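Local coordinates for NAD_Gly3P_dh, NAD-dependent glycerol-3-phosphate dehydrogenase (Streptosporangium roseum, PDB 5OCM), which probably acts as an NADPH-dependent imine reductase, binding NADP and reducing imines to amines, at residues S60-V65 with P147-L152; V65-S68 with A72-A75; L92-S97 with L168-L173. All blocks are in the same frame, centred on the assembly; numbering follows the deposited sequence.

Contact 1 of 3, residues S60-V65 with P147-L152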
loop_
_atom_site.group_PDB
_atom_site.type_symbol
_atom_site.label_atom_id
_atom_site.label_comp_id
_atom_site.label_asym_id
_atom_site.label_seq_id
_atom_site.Cartn_x
_atom_site.Cartn_y
_atom_site.Cartn_z
ATOM N N SER A 60 -19.935 13.106 32.241
ATOM C CA SER A 60 -20.463 13.192 30.889
ATOM C C SER A 60 -21.395 12.052 30.514
ATOM O O SER A 60 -21.235 10.941 31.008
ATOM C CB SER A 60 -19.304 13.193 29.839
ATOM O OG SER A 60 -18.264 14.109 30.214
ATOM N N PRO A 61 -22.296 12.282 29.559
ATOM C CA PRO A 61 -23.131 11.177 29.055
ATOM C C PRO A 61 -22.439 10.282 28.035
ATOM O O PRO A 61 -23.005 9.237 27.693
ATOM C CB PRO A 61 -24.289 11.904 28.355
ATOM C CG PRO A 61 -23.727 13.224 27.973
ATOM C CD PRO A 61 -22.741 13.586 29.039
ATOM N N LEU A 62 -21.272 10.677 27.553
ATOM C CA LEU A 62 -20.504 9.942 26.530
ATOM C C LEU A 62 -19.083 9.832 27.073
ATOM O O LEU A 62 -18.454 10.856 27.380
ATOM C CB LEU A 62 -20.516 10.683 25.211
ATOM C CG LEU A 62 -19.809 10.060 24.042
ATOM C CD1 LEU A 62 -20.525 8.833 23.618
ATOM C CD2 LEU A 62 -19.680 10.955 22.843
ATOM N N VAL A 63 -18.590 8.600 27.208
ATOM C CA VAL A 63 -17.295 8.336 27.803
ATOM C C VAL A 63 -16.464 7.531 26.813
ATOM O O VAL A 63 -16.836 6.429 26.412
ATOM C CB VAL A 63 -17.398 7.527 29.097
ATOM C CG1 VAL A 63 -15.994 7.273 29.702
ATOM C CG2 VAL A 63 -18.309 8.226 30.089
ATOM N N VAL A 64 -15.333 8.105 26.433
ATOM C CA VAL A 64 -14.460 7.536 25.393
ATOM C C VAL A 64 -13.185 7.038 26.105
ATOM O O VAL A 64 -12.562 7.799 26.846
ATOM C CB VAL A 64 -14.079 8.589 24.387
ATOM C CG1 VAL A 64 -13.097 8.027 23.340
ATOM C CG2 VAL A 64 -15.347 9.092 23.706
ATOM N N VAL A 65 -12.777 5.785 25.843
ATOM C CA VAL A 65 -11.561 5.278 26.428
ATOM C C VAL A 65 -10.560 4.995 25.318
ATOM O O VAL A 65 -10.906 4.326 24.315
ATOM C CB VAL A 65 -11.766 4.035 27.347
ATOM C CG1 VAL A 65 -12.711 3.045 26.848
ATOM C CG2 VAL A 65 -10.466 3.437 27.827
ATOM N N PRO A 147 -23.193 12.764 15.743
ATOM C CA PRO A 147 -22.825 14.185 15.576
ATOM C C PRO A 147 -21.643 14.607 16.448
ATOM O O PRO A 147 -20.764 15.333 15.961
ATOM C CB PRO A 147 -24.124 14.953 15.955
ATOM C CG PRO A 147 -25.211 13.973 15.703
ATOM C CD PRO A 147 -24.624 12.603 16.038
ATOM N N THR A 148 -21.554 14.080 17.665
ATOM C CA THR A 148 -20.406 14.299 18.525
ATOM C C THR A 148 -19.166 13.480 18.097
ATOM O O THR A 148 -18.062 14.040 18.029
ATOM C CB THR A 148 -20.757 13.991 19.984
ATOM O OG1 THR A 148 -21.821 14.860 20.333
ATOM C CG2 THR A 148 -19.618 14.297 20.901
ATOM N N LEU A 149 -19.361 12.205 17.791
ATOM C CA LEU A 149 -18.250 11.366 17.319
ATOM C C LEU A 149 -17.608 11.941 16.059
ATOM O O LEU A 149 -16.386 11.821 15.884
ATOM C CB LEU A 149 -18.707 9.936 17.050
ATOM C CG LEU A 149 -19.068 9.225 18.386
ATOM C CD1 LEU A 149 -19.812 7.914 18.128
ATOM C CD2 LEU A 149 -17.899 9.046 19.351
ATOM N N ARG A 150 -18.411 12.581 15.211
ATOM C CA ARG A 150 -17.874 13.198 13.983
ATOM C C ARG A 150 -16.843 14.286 14.227
ATOM O O ARG A 150 -16.067 14.622 13.307
ATOM C CB ARG A 150 -18.992 13.720 13.043
ATOM C CG ARG A 150 -19.663 12.591 12.260
ATOM C CD ARG A 150 -20.872 12.987 11.385
ATOM N NE ARG A 150 -20.366 13.954 10.397
ATOM C CZ ARG A 150 -19.666 13.642 9.278
ATOM N NH1 ARG A 150 -19.438 12.373 8.906
ATOM N NH2 ARG A 150 -19.196 14.640 8.520
ATOM N N SER A 151 -16.737 14.828 15.443
ATOM C CA SER A 151 -15.647 15.731 15.764
ATOM C C SER A 151 -14.272 15.133 15.549
ATOM O O SER A 151 -13.302 15.854 15.328
ATOM C CB SER A 151 -15.740 16.212 17.226
ATOM O OG SER A 151 -16.907 17.012 17.358
ATOM N N LEU A 152 -14.187 13.809 15.673
ATOM C CA LEU A 152 -12.911 13.096 15.516
ATOM C C LEU A 152 -12.530 12.922 14.050
ATOM O O LEU A 152 -11.362 12.726 13.730
ATOM C CB LEU A 152 -12.952 11.764 16.195
ATOM C CG LEU A 152 -13.357 11.774 17.667
ATOM C CD1 LEU A 152 -13.413 10.372 18.230
ATOM C CD2 LEU A 152 -12.411 12.664 18.483
#

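Contact 2 of 3, residues V65-S68 with A72-A75. With NAP (NADP nicotinamide-adenine-dinucleotide phosphate), chain G.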
loop_
_atom_site.group_PDB
_atom_site.type_symbol
_atom_site.label_atom_id
_atom_site.label_comp_id
_atom_site.label_asym_id
_atom_site.label_seq_id
_atom_site.Cartn_x
_atom_site.Cartn_y
_atom_site.Cartn_z
ATOM N N VAL A 65 -12.777 5.785 25.843
ATOM C CA VAL A 65 -11.561 5.278 26.428
ATOM C C VAL A 65 -10.560 4.995 25.318
ATOM O O VAL A 65 -10.906 4.326 24.315
ATOM C CB VAL A 65 -11.766 4.035 27.347
ATOM C CG1 VAL A 65 -12.711 3.045 26.848
ATOM C CG2 VAL A 65 -10.466 3.437 27.827
ATOM N N CYS A 66 -9.314 5.398 25.542
ATOM C CA CYS A 66 -8.235 5.155 24.557
ATOM C C CYS A 66 -6.947 4.938 25.312
ATOM O O CYS A 66 -6.195 5.859 25.564
ATOM C CB CYS A 66 -8.153 6.273 23.570
ATOM S SG CYS A 66 -6.968 5.916 22.226
ATOM N N VAL A 67 -6.768 3.691 25.772
ATOM C CA VAL A 67 -5.575 3.291 26.540
ATOM C C VAL A 67 -4.779 2.276 25.723
ATOM O O VAL A 67 -5.034 2.102 24.515
ATOM C CB VAL A 67 -5.918 2.839 27.977
ATOM C CG1 VAL A 67 -6.457 4.031 28.761
ATOM C CG2 VAL A 67 -6.903 1.649 27.975
ATOM N N SER A 68 -3.765 1.647 26.306
ATOM C CA SER A 68 -2.845 0.843 25.495
ATOM C C SER A 68 -3.521 -0.437 24.924
ATOM O O SER A 68 -3.538 -0.639 23.721
ATOM C CB SER A 68 -1.601 0.495 26.334
ATOM O OG SER A 68 -2.085 -0.156 27.530
ATOM N N ALA A 72 -5.458 -2.958 30.045
ATOM C CA ALA A 72 -5.656 -1.614 30.543
ATOM C C ALA A 72 -7.089 -1.156 30.558
ATOM O O ALA A 72 -7.562 -0.533 31.551
ATOM C CB ALA A 72 -4.765 -0.617 29.751
ATOM N N VAL A 73 -7.835 -1.506 29.507
ATOM C CA VAL A 73 -9.246 -1.181 29.431
ATOM C C VAL A 73 -9.977 -1.807 30.646
ATOM O O VAL A 73 -10.742 -1.129 31.321
ATOM C CB VAL A 73 -9.891 -1.712 28.151
ATOM C CG1 VAL A 73 -11.435 -1.620 28.211
ATOM C CG2 VAL A 73 -9.382 -0.927 26.959
ATOM N N ARG A 74 -9.724 -3.081 30.884
ATOM C CA ARG A 74 -10.383 -3.783 32.000
ATOM C C ARG A 74 -9.980 -3.144 33.346
ATOM O O ARG A 74 -10.844 -2.937 34.198
ATOM C CB ARG A 74 -10.053 -5.292 32.020
ATOM C CG ARG A 74 -10.744 -6.088 30.866
ATOM C CD ARG A 74 -10.921 -7.605 31.006
ATOM N NE ARG A 74 -10.167 -8.264 32.068
ATOM C CZ ARG A 74 -8.864 -8.632 32.002
ATOM N NH1 ARG A 74 -8.100 -8.362 30.925
ATOM N NH2 ARG A 74 -8.299 -9.225 33.062
ATOM N N ALA A 75 -8.715 -2.801 33.507
ATOM C CA ALA A 75 -8.257 -2.138 34.721
ATOM C C ALA A 75 -9.009 -0.811 34.959
ATOM O O ALA A 75 -9.386 -0.523 36.101
ATOM C CB ALA A 75 -6.747 -1.886 34.685
HETATM P PA NAP G . 0.407 5.731 24.398
HETATM O O1A NAP G . 0.998 7.098 24.058
HETATM O O2A NAP G . 1.465 4.774 24.707
HETATM O O5B NAP G . -0.683 5.811 25.612
HETATM C C5B NAP G . -1.020 4.635 26.341
HETATM C C4B NAP G . -2.103 5.113 27.278
HETATM O O4B NAP G . -2.693 4.038 27.987
HETATM C C3B NAP G . -1.630 6.154 28.342
HETATM O O3B NAP G . -2.641 7.161 28.580
HETATM C C2B NAP G . -1.453 5.246 29.577
HETATM O O2B NAP G . -1.432 5.941 30.838
HETATM C C1B NAP G . -2.629 4.324 29.408
HETATM N N9A NAP G . -2.524 3.093 30.168
HETATM C C8A NAP G . -1.714 2.048 29.971
HETATM N N7A NAP G . -1.921 1.098 30.871
HETATM C C5A NAP G . -2.895 1.559 31.680
HETATM C C6A NAP G . -3.603 1.051 32.841
HETATM N N6A NAP G . -3.286 -0.204 33.347
HETATM N N1A NAP G . -4.489 1.860 33.461
HETATM C C2A NAP G . -4.804 3.085 32.986
HETATM N N3A NAP G . -4.218 3.623 31.896
HETATM C C4A NAP G . -3.290 2.880 31.243
HETATM O O3 NAP G . -0.424 5.062 23.233
HETATM P PN NAP G . -1.294 5.903 22.120
HETATM O O1N NAP G . -0.477 6.076 20.906
HETATM O O2N NAP G . -2.126 7.002 22.803
HETATM O O5D NAP G . -2.248 4.644 21.782
HETATM C C5D NAP G . -3.414 4.438 22.584
HETATM C C4D NAP G . -4.289 3.450 21.839
HETATM O O4D NAP G . -4.681 4.065 20.538
HETATM C C3D NAP G . -3.555 2.114 21.606
HETATM O O3D NAP G . -4.465 1.006 21.727
HETATM C C2D NAP G . -3.100 2.301 20.149
HETATM O O2D NAP G . -2.836 1.098 19.410
HETATM C C1D NAP G . -4.288 3.122 19.579
HETATM N N1N NAP G . -3.955 3.868 18.382
HETATM C C2N NAP G . -2.968 4.741 18.378
HETATM C C3N NAP G . -2.629 5.441 17.204
HETATM C C7N NAP G . -1.487 6.380 17.111
HETATM O O7N NAP G . -1.236 6.798 15.960
HETATM N N7N NAP G . -0.804 6.709 18.173
HETATM C C4N NAP G . -3.397 5.247 16.044
HETATM C C5N NAP G . -4.495 4.396 16.129
HETATM C C6N NAP G . -4.737 3.730 17.318
HETATM P P2B NAP G . -0.049 6.547 31.381
HETATM O O1X NAP G . 0.118 7.854 30.677
HETATM O O2X NAP G . -0.346 6.569 32.841
HETATM O O3X NAP G . 0.984 5.443 31.143
#

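Contact 3 of 3, residues L92-S97 with L168-L173. With NAP (NADP nicotinamide-adenine-dinucleotide phosphate), chain G.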
loop_
_atom_site.group_PDB
_atom_site.type_symbol
_atom_site.label_atom_id
_atom_site.label_comp_id
_atom_site.label_asym_id
_atom_site.label_seq_id
_atom_site.Cartn_x
_atom_site.Cartn_y
_atom_site.Cartn_z
ATOM N N LEU A 92 -12.027 2.960 22.029
ATOM C CA LEU A 92 -11.174 3.167 20.848
ATOM C C LEU A 92 -9.782 2.560 21.045
ATOM O O LEU A 92 -8.820 2.829 20.280
ATOM C CB LEU A 92 -11.083 4.661 20.508
ATOM C CG LEU A 92 -12.413 5.350 20.149
ATOM C CD1 LEU A 92 -12.213 6.820 19.809
ATOM C CD2 LEU A 92 -13.129 4.595 19.049
ATOM N N THR A 93 -9.636 1.727 22.083
ATOM C CA THR A 93 -8.372 1.027 22.327
ATOM C C THR A 93 -8.179 -0.107 21.299
ATOM O O THR A 93 -9.116 -0.810 21.012
ATOM C CB THR A 93 -8.401 0.441 23.760
ATOM O OG1 THR A 93 -8.644 1.537 24.675
ATOM C CG2 THR A 93 -7.135 -0.251 24.108
ATOM N N SER A 94 -6.967 -0.301 20.793
ATOM C CA SER A 94 -6.666 -1.430 19.902
ATOM C C SER A 94 -6.873 -2.782 20.590
ATOM O O SER A 94 -6.693 -2.923 21.787
ATOM C CB SER A 94 -5.254 -1.341 19.347
ATOM O OG SER A 94 -5.025 -0.100 18.775
ATOM N N GLY A 95 -7.246 -3.777 19.796
ATOM C CA GLY A 95 -7.367 -5.150 20.332
ATOM C C GLY A 95 -7.916 -6.106 19.300
ATOM O O GLY A 95 -8.008 -5.755 18.127
ATOM N N THR A 96 -8.298 -7.282 19.744
ATOM C CA THR A 96 -8.812 -8.348 18.864
ATOM C C THR A 96 -10.348 -8.363 18.954
ATOM O O THR A 96 -10.956 -7.781 19.879
ATOM C CB THR A 96 -8.305 -9.718 19.311
ATOM O OG1 THR A 96 -8.781 -9.987 20.641
ATOM C CG2 THR A 96 -6.761 -9.757 19.290
ATOM N N SER A 97 -10.963 -9.079 18.033
ATOM C CA SER A 97 -12.407 -9.212 18.012
ATOM C C SER A 97 -12.915 -9.928 19.279
ATOM O O SER A 97 -13.937 -9.534 19.859
ATOM C CB SER A 97 -12.887 -9.885 16.716
ATOM O OG SER A 97 -12.483 -11.229 16.671
ATOM N N LEU A 168 -11.692 -6.586 13.813
ATOM C CA LEU A 168 -11.363 -7.416 12.655
ATOM C C LEU A 168 -10.953 -6.570 11.478
ATOM O O LEU A 168 -9.884 -6.810 10.858
ATOM C CB LEU A 168 -12.603 -8.230 12.320
ATOM C CG LEU A 168 -12.436 -9.342 11.365
ATOM C CD1 LEU A 168 -11.478 -10.372 11.941
ATOM C CD2 LEU A 168 -13.795 -10.006 11.142
ATOM N N TYR A 169 -11.758 -5.548 11.169
ATOM C CA TYR A 169 -11.352 -4.587 10.126
ATOM C C TYR A 169 -10.059 -3.880 10.472
ATOM O O TYR A 169 -9.183 -3.740 9.627
ATOM C CB TYR A 169 -12.411 -3.491 9.877
ATOM C CG TYR A 169 -13.514 -3.877 8.915
ATOM C CD1 TYR A 169 -14.536 -4.762 9.281
ATOM C CD2 TYR A 169 -13.565 -3.298 7.638
ATOM C CE1 TYR A 169 -15.566 -5.048 8.399
ATOM C CE2 TYR A 169 -14.599 -3.596 6.767
ATOM C CZ TYR A 169 -15.587 -4.459 7.140
ATOM O OH TYR A 169 -16.589 -4.686 6.215
ATOM N N ASP A 170 -9.929 -3.449 11.711
ATOM C CA ASP A 170 -8.718 -2.715 12.150
ATOM C C ASP A 170 -7.435 -3.522 11.910
ATOM O O ASP A 170 -6.526 -3.010 11.240
ATOM C CB ASP A 170 -8.880 -2.378 13.629
ATOM C CG ASP A 170 -7.781 -1.528 14.219
ATOM O OD1 ASP A 170 -7.139 -0.734 13.485
ATOM O OD2 ASP A 170 -7.546 -1.637 15.442
ATOM N N VAL A 171 -7.369 -4.744 12.402
ATOM C CA VAL A 171 -6.101 -5.480 12.233
ATOM C C VAL A 171 -5.835 -5.807 10.767
ATOM O O VAL A 171 -4.674 -5.751 10.343
ATOM C CB VAL A 171 -5.997 -6.751 13.119
ATOM C CG1 VAL A 171 -6.155 -6.413 14.554
ATOM C CG2 VAL A 171 -7.044 -7.790 12.720
ATOM N N ALA A 172 -6.870 -6.083 10.005
ATOM C CA ALA A 172 -6.724 -6.321 8.550
ATOM C C ALA A 172 -6.161 -5.102 7.866
ATOM O O ALA A 172 -5.241 -5.202 7.064
ATOM C CB ALA A 172 -8.081 -6.701 7.913
ATOM N N LEU A 173 -6.683 -3.928 8.213
ATOM C CA LEU A 173 -6.186 -2.648 7.664
ATOM C C LEU A 173 -4.782 -2.337 8.132
ATOM O O LEU A 173 -3.932 -1.931 7.317
ATOM C CB LEU A 173 -7.179 -1.529 8.009
ATOM C CG LEU A 173 -8.554 -1.609 7.331
ATOM C CD1 LEU A 173 -9.417 -0.570 8.006
ATOM C CD2 LEU A 173 -8.479 -1.400 5.828
HETATM P PA NAP G . 0.407 5.731 24.398
HETATM O O1A NAP G . 0.998 7.098 24.058
HETATM O O2A NAP G . 1.465 4.774 24.707
HETATM O O5B NAP G . -0.683 5.811 25.612
HETATM C C5B NAP G . -1.020 4.635 26.341
HETATM C C4B NAP G . -2.103 5.113 27.278
HETATM O O4B NAP G . -2.693 4.038 27.987
HETATM C C3B NAP G . -1.630 6.154 28.342
HETATM O O3B NAP G . -2.641 7.161 28.580
HETATM C C2B NAP G . -1.453 5.246 29.577
HETATM O O2B NAP G . -1.432 5.941 30.838
HETATM C C1B NAP G . -2.629 4.324 29.408
HETATM N N9A NAP G . -2.524 3.093 30.168
HETATM C C8A NAP G . -1.714 2.048 29.971
HETATM N N7A NAP G . -1.921 1.098 30.871
HETATM C C5A NAP G . -2.895 1.559 31.680
HETATM C C6A NAP G . -3.603 1.051 32.841
HETATM N N6A NAP G . -3.286 -0.204 33.347
HETATM N N1A NAP G . -4.489 1.860 33.461
HETATM C C2A NAP G . -4.804 3.085 32.986
HETATM N N3A NAP G . -4.218 3.623 31.896
HETATM C C4A NAP G . -3.290 2.880 31.243
HETATM O O3 NAP G . -0.424 5.062 23.233
HETATM P PN NAP G . -1.294 5.903 22.120
HETATM O O1N NAP G . -0.477 6.076 20.906
HETATM O O2N NAP G . -2.126 7.002 22.803
HETATM O O5D NAP G . -2.248 4.644 21.782
HETATM C C5D NAP G . -3.414 4.438 22.584
HETATM C C4D NAP G . -4.289 3.450 21.839
HETATM O O4D NAP G . -4.681 4.065 20.538
HETATM C C3D NAP G . -3.555 2.114 21.606
HETATM O O3D NAP G . -4.465 1.006 21.727
HETATM C C2D NAP G . -3.100 2.301 20.149
HETATM O O2D NAP G . -2.836 1.098 19.410
HETATM C C1D NAP G . -4.288 3.122 19.579
HETATM N N1N NAP G . -3.955 3.868 18.382
HETATM C C2N NAP G . -2.968 4.741 18.378
HETATM C C3N NAP G . -2.629 5.441 17.204
HETATM C C7N NAP G . -1.487 6.380 17.111
HETATM O O7N NAP G . -1.236 6.798 15.960
HETATM N N7N NAP G . -0.804 6.709 18.173
HETATM C C4N NAP G . -3.397 5.247 16.044
HETATM C C5N NAP G . -4.495 4.396 16.129
HETATM C C6N NAP G . -4.737 3.730 17.318
HETATM P P2B NAP G . -0.049 6.547 31.381
HETATM O O1X NAP G . 0.118 7.854 30.677
HETATM O O2X NAP G . -0.346 6.569 32.841
HETATM O O3X NAP G . 0.984 5.443 31.143
HETATM O O HOH W 1 -6.458 0.434 16.541
HETATM O O HOH W 2 -6.078 -3.708 16.974
HETATM O O HOH W 3 -8.900 -2.669 17.238
#

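Contact 1 of 3, residues S60-V65 with P147-L152
The end of helix 139-149 packs here on one face of the Rossmann-type sheet, with Leu62 of strand 62-65 meeting Thr148 and Leu149 of that helix. The touch is small and wholly apolar, burying 133 Å² between the two segments. Leu62 carries it through a single methyl. Its CD2 meets Thr148 CG2 at 3.9 Å, the two side chains reaching toward each other tip to tip, and it also lies 4.4 Å from CD2 of Leu149. The first torsion of Leu62 places CG opposite the backbone N (chi1 -179°), which carries the isobutyl group out from the strand toward the helix. Thr148 presents its methyl rather than its hydroxyl, since CG2 is the branch anti to the backbone N while OG1 lies back beside that N.

Strand 62-65 is an inner strand of the sheet, running parallel between strands 6-9 and 88-91 and bonded through its backbone to both. Val6, Val88 and Val90 from those strands also pack on Leu62, so the methyl that reaches the helix projects from a hydrophobic patch. The chain runs on through a 3-10 turn at 150-152, where Ser151 N bonds to Thr148 O at 3.0 Å and Leu152 N bonds to Leu149 O. Helix 13-24 flanks this turn, its Phe22 touching Thr148, Ser151 and Leu152, while Ser151 OG is hydrogen-bonded to Asp25 and His27.

Contact 2 of 3, residues V65-S68 with A72-A75
Val67 packs against Ala72 and Val73 just where strand 62-65 gives way to helix 70-77, and its apolar contacts with the helix all pass through one methyl. Val67 CG2, which stands between its own backbone N and carbonyl carbon, meets Ala72 CB at 3.6 Å and Val73 CG2 at 3.7 Å. The other side of the valine faces the cofactor, its CB 3.4 Å from O4B of the NADP and CG1 next to the same ribose oxygen. With an alanine in its place both methyls go, which would probably open a gap against Ala72 and Val73 and leave one flank of the adenosine less closely packed. Ala72 CB also rests against the adenine, 3.5 Å from C5A. Ser68 OG comes 3.5 Å from Ala72 CB and close to C8A of the base.

The polar contacts come from the backbone: the single proton of O3D, a hydroxyl of the nicotinamide ribose, has Ser68 O (2.7 Å) and Val67 O (3.0 Å) both within hydrogen-bonding distance, and which takes it is not settled.

Around this turn, Val65 is still paired with strand 88-91, Thr93 OG1 takes the hydrogen bond of Val67 N, and Cys66 faces the other way, onto Met14 and Leu18 of helix 13-24.

Contact 3 of 3, residues L92-S97 with L168-L173
Ser94 and Asp170 face each other across a layer of water. Ser94 OG and Asp170 OD2 stand 4.5 Å apart, and water 1 bridges them, 2.7 Å from Ser94 OG and donating to Asp170 OD2 at 2.6 Å. Two further waters crowd the same carboxylate oxygen: water 3 accepts from Gly95 N at 3.2 Å and donates to Asp170 OD2 at 2.5 Å, and water 2 lies between OD2 and Gly95 O, although more acceptors surround these two than they have protons to give. The dry part of the interface is slight, with Val171 CG1 lying 4.1 Å from Gly95 O. Asp170 reaches the water layer because its CG lies opposite the backbone N (chi1 -175°), extending the carboxylate from the helix toward the loop.

The same serine hydroxyl, with the backbone N, holds the nicotinamide ribose. Ser94 N bonds to O3D at 3.0 Å with an N-H...O angle of 159°, and OG, turned back beside that N and shared with water 1, pairs with O2D at 2.6 Å. Ser94 also touches the bound trifluoroacetophenone hydrate.

Farther out, Thr96 caps the start of helix 97-109, and Ser97 OG is hydrogen-bonded to Glu248 of the second subunit. This is the interdomain cleft characteristic of imine reductases, where the Rossmann domain meets the long helix 165-192 and the second subunit completes the cofactor and ligand site.

In the fold
All three contacts are buried, yet their chemistry changes from the sheet to the cleft between domains, where contact 3 is the most central of them. Contact 1 is purely hydrophobic and lies away from the annotated sites, whereas contacts 2 and 3 both touch the NADP. Contacts 1 and 2 share Val65, at the end of strand 62-65, and both stay within the nucleotide-binding domain. Contact 3 alone joins that domain to the C-terminal one, and there bridging waters carry most of the contact, where methyl groups do so in the other two. A probable hydrogen bond from Leu92 N to Val65 O ties its loop to them, so adjacent strand ends present their loops to the same cofactor.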